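Local structure of putative diguanylate cyclase (GGDEF) with PAS/PAC domain (Rhodopseudomonas palustris, 3LIF) at residues T29-G34 and L67-D72; R132-T137 and G143-T148. The protein probably makes the second messenger cyclic di-GMP from two GTP molecules in its cytoplasmic GGDEF domain, the present chain being its extracellular PDC-fold sensor domain. All coordinates share one frame; numbering follows the deposited sequence.

In the fold
Both contacts reach the first of the two five-stranded antiparallel sheets of this extracellular PDC-fold sensor domain, each sheet having strand order 2-1-5-4-3. They come in series along the chain, interaction 1 closing before interaction 2 opens, and their centres lie about 16 Å apart. Interaction 1 ties the long helix 5-47 to the turn that leads into strand 70-76; interaction 2 is the hairpin of strands 126-135 and 141-149. Strands 70-76 and 141-149 are neighbours, and the two contacts meet there: T148 probably hydrogen-bonds through its OG1 to D72 and through its O to S71 N. Together they connect helix 5-47 with three adjoining strands in the lobe that is probably membrane-distal.

Interaction 1: T29-G34 and L67-D72; sequences THTFQG and LPQLSD
Q69 reaches across to the helix that carries T31 and touches it twice, once with its amide and once with its aliphatic stem. The two side chains lie alongside each other, pointing opposite ways. T31 CG2, set anti to the backbone N, lies 3.6 Å from Q69 CB and also packs against Q69 CG. The Q69 chain starts between its own backbone N and carbonyl carbon (chi1 73°) and bends at chi2, which carries the amide past the methyl to the backbone of the helix. There Q69 NE2 donates to T31 O at 3.0 Å with an N-H...O angle of 151°. The oxygen lies in the plane of the amide, while the donor is tilted 20° from the carbonyl plane. G34 CA, one turn further on, comes within 4.1 Å of Q69 NE2, so a backbone without a side chain flanks the amide. T31 OG1 takes no part in this bond; it is hydrogen-bonded to H27 O one turn back. Y153 of helix 151-158 touches both T31 and Q69, and the backbone of Q69 bonds to E150. The contact thus fastens a turn to the C-terminal half of helix 5-47 by one amide-to-carbonyl hydrogen bond beside a methyl contact, a neutral, largely buried attachment made without an ion pair.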
loop_
_atom_site.group_PDB
_atom_site.type_symbol
_atom_site.label_atom_id
_atom_site.label_comp_id
_atom_site.label_asym_id
_atom_site.label_seq_id
_atom_site.Cartn_x
_atom_site.Cartn_y
_atom_site.Cartn_z
ATOM N N THR A 29 4.997 6.331 -4.131
ATOM C CA THR A 29 4.211 7.342 -4.795
ATOM C C THR A 29 3.884 6.935 -6.233
ATOM O O THR A 29 2.737 6.954 -6.647
ATOM C CB THR A 29 4.837 8.715 -4.786
ATOM O OG1 THR A 29 4.980 9.185 -3.431
ATOM C CG2 THR A 29 3.903 9.656 -5.539
ATOM N N HIS A 30 4.872 6.532 -6.997
ATOM C CA HIS A 30 4.630 6.245 -8.408
ATOM C C HIS A 30 3.685 5.047 -8.536
ATOM O O HIS A 30 2.801 5.053 -9.404
ATOM C CB HIS A 30 5.931 5.980 -9.223
ATOM C CG HIS A 30 6.833 7.173 -9.390
ATOM N ND1 HIS A 30 6.365 8.470 -9.456
ATOM C CD2 HIS A 30 8.184 7.251 -9.526
ATOM C CE1 HIS A 30 7.389 9.295 -9.598
ATOM N NE2 HIS A 30 8.501 8.579 -9.645
ATOM N N THR A 31 3.864 4.027 -7.684
ATOM C CA THR A 31 3.017 2.826 -7.780
ATOM C C THR A 31 1.537 3.122 -7.470
ATOM O O THR A 31 0.650 2.767 -8.234
ATOM C CB THR A 31 3.458 1.779 -6.829
ATOM O OG1 THR A 31 4.830 1.451 -7.094
ATOM C CG2 THR A 31 2.586 0.556 -6.980
ATOM N N PHE A 32 1.272 3.795 -6.362
ATOM C CA PHE A 32 -0.106 4.208 -6.108
ATOM C C PHE A 32 -0.666 5.132 -7.185
ATOM O O PHE A 32 -1.829 4.973 -7.575
ATOM C CB PHE A 32 -0.299 4.740 -4.678
ATOM C CG PHE A 32 -0.273 3.639 -3.665
ATOM C CD1 PHE A 32 0.930 3.154 -3.179
ATOM C CD2 PHE A 32 -1.451 3.013 -3.261
ATOM C CE1 PHE A 32 0.959 2.089 -2.273
ATOM C CE2 PHE A 32 -1.420 1.987 -2.328
ATOM C CZ PHE A 32 -0.224 1.502 -1.868
ATOM N N GLN A 33 0.157 6.059 -7.689
ATOM C CA GLN A 33 -0.271 6.987 -8.709
ATOM C C GLN A 33 -0.715 6.152 -9.901
ATOM O O GLN A 33 -1.762 6.362 -10.490
ATOM C CB GLN A 33 0.926 7.760 -9.144
ATOM C CG GLN A 33 0.627 9.030 -9.856
ATOM C CD GLN A 33 0.946 10.176 -8.898
ATOM O OE1 GLN A 33 1.938 10.893 -9.091
ATOM N NE2 GLN A 33 0.141 10.320 -7.820
ATOM N N GLY A 34 0.092 5.169 -10.238
ATOM C CA GLY A 34 -0.244 4.332 -11.361
ATOM C C GLY A 34 -1.649 3.799 -11.208
ATOM O O GLY A 34 -2.414 3.805 -12.163
ATOM N N LEU A 67 -1.706 -4.537 -14.701
ATOM C CA LEU A 67 -1.173 -3.771 -13.627
ATOM C C LEU A 67 -0.507 -4.796 -12.707
ATOM O O LEU A 67 -1.188 -5.679 -12.160
ATOM C CB LEU A 67 -2.307 -3.004 -12.944
ATOM C CG LEU A 67 -2.503 -1.585 -13.462
ATOM C CD1 LEU A 67 -1.262 -0.740 -13.239
ATOM C CD2 LEU A 67 -2.767 -1.636 -14.922
ATOM N N PRO A 68 0.835 -4.728 -12.579
ATOM C CA PRO A 68 1.485 -5.699 -11.691
ATOM C C PRO A 68 1.218 -5.362 -10.251
ATOM O O PRO A 68 1.333 -6.226 -9.427
ATOM C CB PRO A 68 2.971 -5.541 -11.985
ATOM C CG PRO A 68 3.071 -4.529 -13.125
ATOM C CD PRO A 68 1.787 -3.774 -13.170
ATOM N N GLN A 69 0.835 -4.131 -9.931
ATOM C CA GLN A 69 0.566 -3.820 -8.517
ATOM C C GLN A 69 -0.882 -4.078 -7.975
ATOM O O GLN A 69 -1.149 -3.904 -6.753
ATOM C CB GLN A 69 0.957 -2.399 -8.196
ATOM C CG GLN A 69 0.011 -1.418 -8.768
ATOM C CD GLN A 69 0.517 -0.829 -10.121
ATOM O OE1 GLN A 69 0.773 -1.567 -11.094
ATOM N NE2 GLN A 69 0.676 0.515 -10.159
ATOM N N LEU A 70 -1.801 -4.467 -8.862
ATOM C CA LEU A 70 -3.187 -4.677 -8.504
ATOM C C LEU A 70 -3.473 -6.114 -8.767
ATOM O O LEU A 70 -3.212 -6.588 -9.833
ATOM C CB LEU A 70 -4.056 -3.826 -9.382
ATOM C CG LEU A 70 -3.898 -2.325 -9.130
ATOM C CD1 LEU A 70 -5.030 -1.579 -9.801
ATOM C CD2 LEU A 70 -3.908 -1.986 -7.640
ATOM N N SER A 71 -3.943 -6.864 -7.794
ATOM C CA SER A 71 -4.244 -8.273 -8.053
ATOM C C SER A 71 -5.516 -8.405 -8.846
ATOM O O SER A 71 -5.616 -9.258 -9.665
ATOM C CB SER A 71 -4.458 -9.018 -6.751
ATOM O OG SER A 71 -3.205 -9.227 -6.124
ATOM N N ASP A 72 -6.504 -7.575 -8.551
ATOM C CA ASP A 72 -7.819 -7.712 -9.133
ATOM C C ASP A 72 -8.598 -6.429 -8.932
ATOM O O ASP A 72 -8.145 -5.537 -8.181
ATOM C CB ASP A 72 -8.552 -8.892 -8.553
ATOM C CG ASP A 72 -8.642 -8.822 -7.067
ATOM O OD1 ASP A 72 -8.558 -7.676 -6.529
ATOM O OD2 ASP A 72 -8.775 -9.906 -6.441
#

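Interaction 2: R132-T137 and G143-T148; sequences RRLETT and GVVVAT
With L134 CG set anti to the carbonyl carbon (chi1 -58°) and the chain extended at chi2 (-177°), the isobutyl group of L134 lies over the start of the partner strand. Its CD2 meets V145 CG2 at 3.6 Å, the two side chains meeting nearly perpendicular. R132 is on the same face, its CB 4.1 Å from V145 CG2, whereas R133 and V144 point to the other. Beneath these side chains the strands run antiparallel. R132 and V145 form a hydrogen-bonded pair: R132 N gives to V145 O at 2.9 Å and V145 N to R132 O at 3.1 Å. R133 and V144 make the adjoining non-hydrogen-bonded pair, where V144 CA-H points at R132 O (3.5 Å between CA and O). On the R133 side chain, NE is bonded to H104 O. Strands 126-135 and 141-149 form a β-hairpin within the sheet. Helix 5-47 covers the face of L134 and V145, with V43 and M46 against L134 and I42 against V145; helix 99-106 covers V144 through Y100, F101 and H104, and strand 70-76 flanks strand 141-149 along its other edge.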
loop_
_atom_site.group_PDB
_atom_site.type_symbol
_atom_site.label_atom_id
_atom_site.label_comp_id
_atom_site.label_asym_id
_atom_site.label_seq_id
_atom_site.Cartn_x
_atom_site.Cartn_y
_atom_site.Cartn_z
ATOM N N ARG A 132 -12.098 3.936 -5.255
ATOM C CA ARG A 132 -12.587 5.261 -5.701
ATOM C C ARG A 132 -14.109 5.323 -5.811
ATOM O O ARG A 132 -14.756 4.363 -6.267
ATOM C CB ARG A 132 -11.850 5.754 -6.999
ATOM C CG ARG A 132 -10.789 6.818 -6.677
ATOM C CD ARG A 132 -9.765 7.156 -7.809
ATOM N NE ARG A 132 -10.149 8.421 -8.448
ATOM C CZ ARG A 132 -11.093 9.158 -7.897
ATOM N NH1 ARG A 132 -11.627 8.711 -6.749
ATOM N NH2 ARG A 132 -11.472 10.300 -8.438
ATOM N N ARG A 133 -14.691 6.435 -5.393
ATOM C CA ARG A 133 -16.126 6.678 -5.576
ATOM C C ARG A 133 -16.603 6.763 -7.029
ATOM O O ARG A 133 -16.094 7.612 -7.765
ATOM C CB ARG A 133 -16.468 7.998 -4.952
ATOM C CG ARG A 133 -17.910 8.364 -5.053
ATOM C CD ARG A 133 -18.070 9.846 -4.804
ATOM N NE ARG A 133 -19.021 10.058 -3.738
ATOM C CZ ARG A 133 -20.183 10.682 -3.884
ATOM N NH1 ARG A 133 -20.510 11.171 -5.095
ATOM N NH2 ARG A 133 -20.992 10.784 -2.822
ATOM N N LEU A 134 -17.562 5.913 -7.450
ATOM C CA LEU A 134 -18.269 6.044 -8.770
ATOM C C LEU A 134 -19.381 7.089 -8.754
ATOM O O LEU A 134 -20.015 7.335 -7.715
ATOM C CB LEU A 134 -18.887 4.739 -9.170
ATOM C CG LEU A 134 -17.812 3.682 -9.255
ATOM C CD1 LEU A 134 -18.450 2.409 -9.727
ATOM C CD2 LEU A 134 -16.642 4.154 -10.179
ATOM N N GLU A 135 -19.609 7.730 -9.887
ATOM C CA GLU A 135 -20.589 8.805 -9.947
ATOM C C GLU A 135 -21.320 8.752 -11.285
ATOM O O GLU A 135 -20.819 8.215 -12.290
ATOM C CB GLU A 135 -19.966 10.182 -9.698
ATOM C CG GLU A 135 -19.764 10.480 -8.226
ATOM C CD GLU A 135 -19.194 11.870 -7.950
ATOM O OE1 GLU A 135 -18.979 12.158 -6.755
ATOM O OE2 GLU A 135 -18.956 12.661 -8.906
ATOM N N THR A 136 -22.545 9.273 -11.280
ATOM C CA THR A 136 -23.290 9.478 -12.535
ATOM C C THR A 136 -23.073 10.927 -12.992
ATOM O O THR A 136 -22.669 11.822 -12.185
ATOM C CB THR A 136 -24.784 9.249 -12.326
ATOM O OG1 THR A 136 -25.189 9.792 -11.055
ATOM C CG2 THR A 136 -25.055 7.811 -12.368
ATOM N N THR A 137 -23.336 11.157 -14.278
ATOM C CA THR A 137 -23.123 12.486 -14.853
ATOM C C THR A 137 -23.609 13.619 -13.940
ATOM O O THR A 137 -23.048 14.710 -13.964
ATOM C CB THR A 137 -23.776 12.584 -16.210
ATOM O OG1 THR A 137 -25.181 12.291 -16.064
ATOM C CG2 THR A 137 -23.102 11.590 -17.214
ATOM N N GLY A 143 -21.733 3.959 -6.616
ATOM C CA GLY A 143 -20.959 2.723 -6.143
ATOM C C GLY A 143 -19.499 3.148 -6.182
ATOM O O GLY A 143 -19.144 4.196 -5.590
ATOM N N VAL A 144 -18.591 2.323 -6.666
ATOM C CA VAL A 144 -17.332 1.957 -5.989
ATOM C C VAL A 144 -16.521 1.092 -6.926
ATOM O O VAL A 144 -17.076 0.093 -7.439
ATOM C CB VAL A 144 -17.349 1.475 -4.538
ATOM C CG1 VAL A 144 -15.939 1.095 -4.185
ATOM C CG2 VAL A 144 -17.745 2.595 -3.593
ATOM N N VAL A 145 -15.282 1.510 -7.250
ATOM C CA VAL A 145 -14.272 0.559 -7.821
ATOM C C VAL A 145 -13.302 0.321 -6.689
ATOM O O VAL A 145 -12.868 1.298 -6.033
ATOM C CB VAL A 145 -13.269 1.157 -8.837
ATOM C CG1 VAL A 145 -13.100 0.275 -10.032
ATOM C CG2 VAL A 145 -13.510 2.618 -9.139
ATOM N N VAL A 146 -12.880 -0.918 -6.514
ATOM C CA VAL A 146 -11.949 -1.279 -5.459
ATOM C C VAL A 146 -10.955 -2.131 -6.184
ATOM O O VAL A 146 -11.375 -2.947 -7.024
ATOM C CB VAL A 146 -12.499 -2.434 -4.546
ATOM C CG1 VAL A 146 -12.009 -2.310 -3.103
ATOM C CG2 VAL A 146 -14.002 -2.646 -4.684
ATOM N N ALA A 147 -9.686 -2.059 -5.811
ATOM C CA ALA A 147 -8.746 -3.037 -6.331
ATOM C C ALA A 147 -7.785 -3.428 -5.230
ATOM O O ALA A 147 -7.489 -2.621 -4.308
ATOM C CB ALA A 147 -8.016 -2.506 -7.522
ATOM N N THR A 148 -7.339 -4.673 -5.290
ATOM C CA THR A 148 -6.482 -5.193 -4.250
ATOM C C THR A 148 -5.019 -4.883 -4.527
ATOM O O THR A 148 -4.503 -5.152 -5.625
ATOM C CB THR A 148 -6.570 -6.708 -4.196
ATOM O OG1 THR A 148 -7.923 -7.061 -3.958
ATOM C CG2 THR A 148 -5.720 -7.211 -3.081
#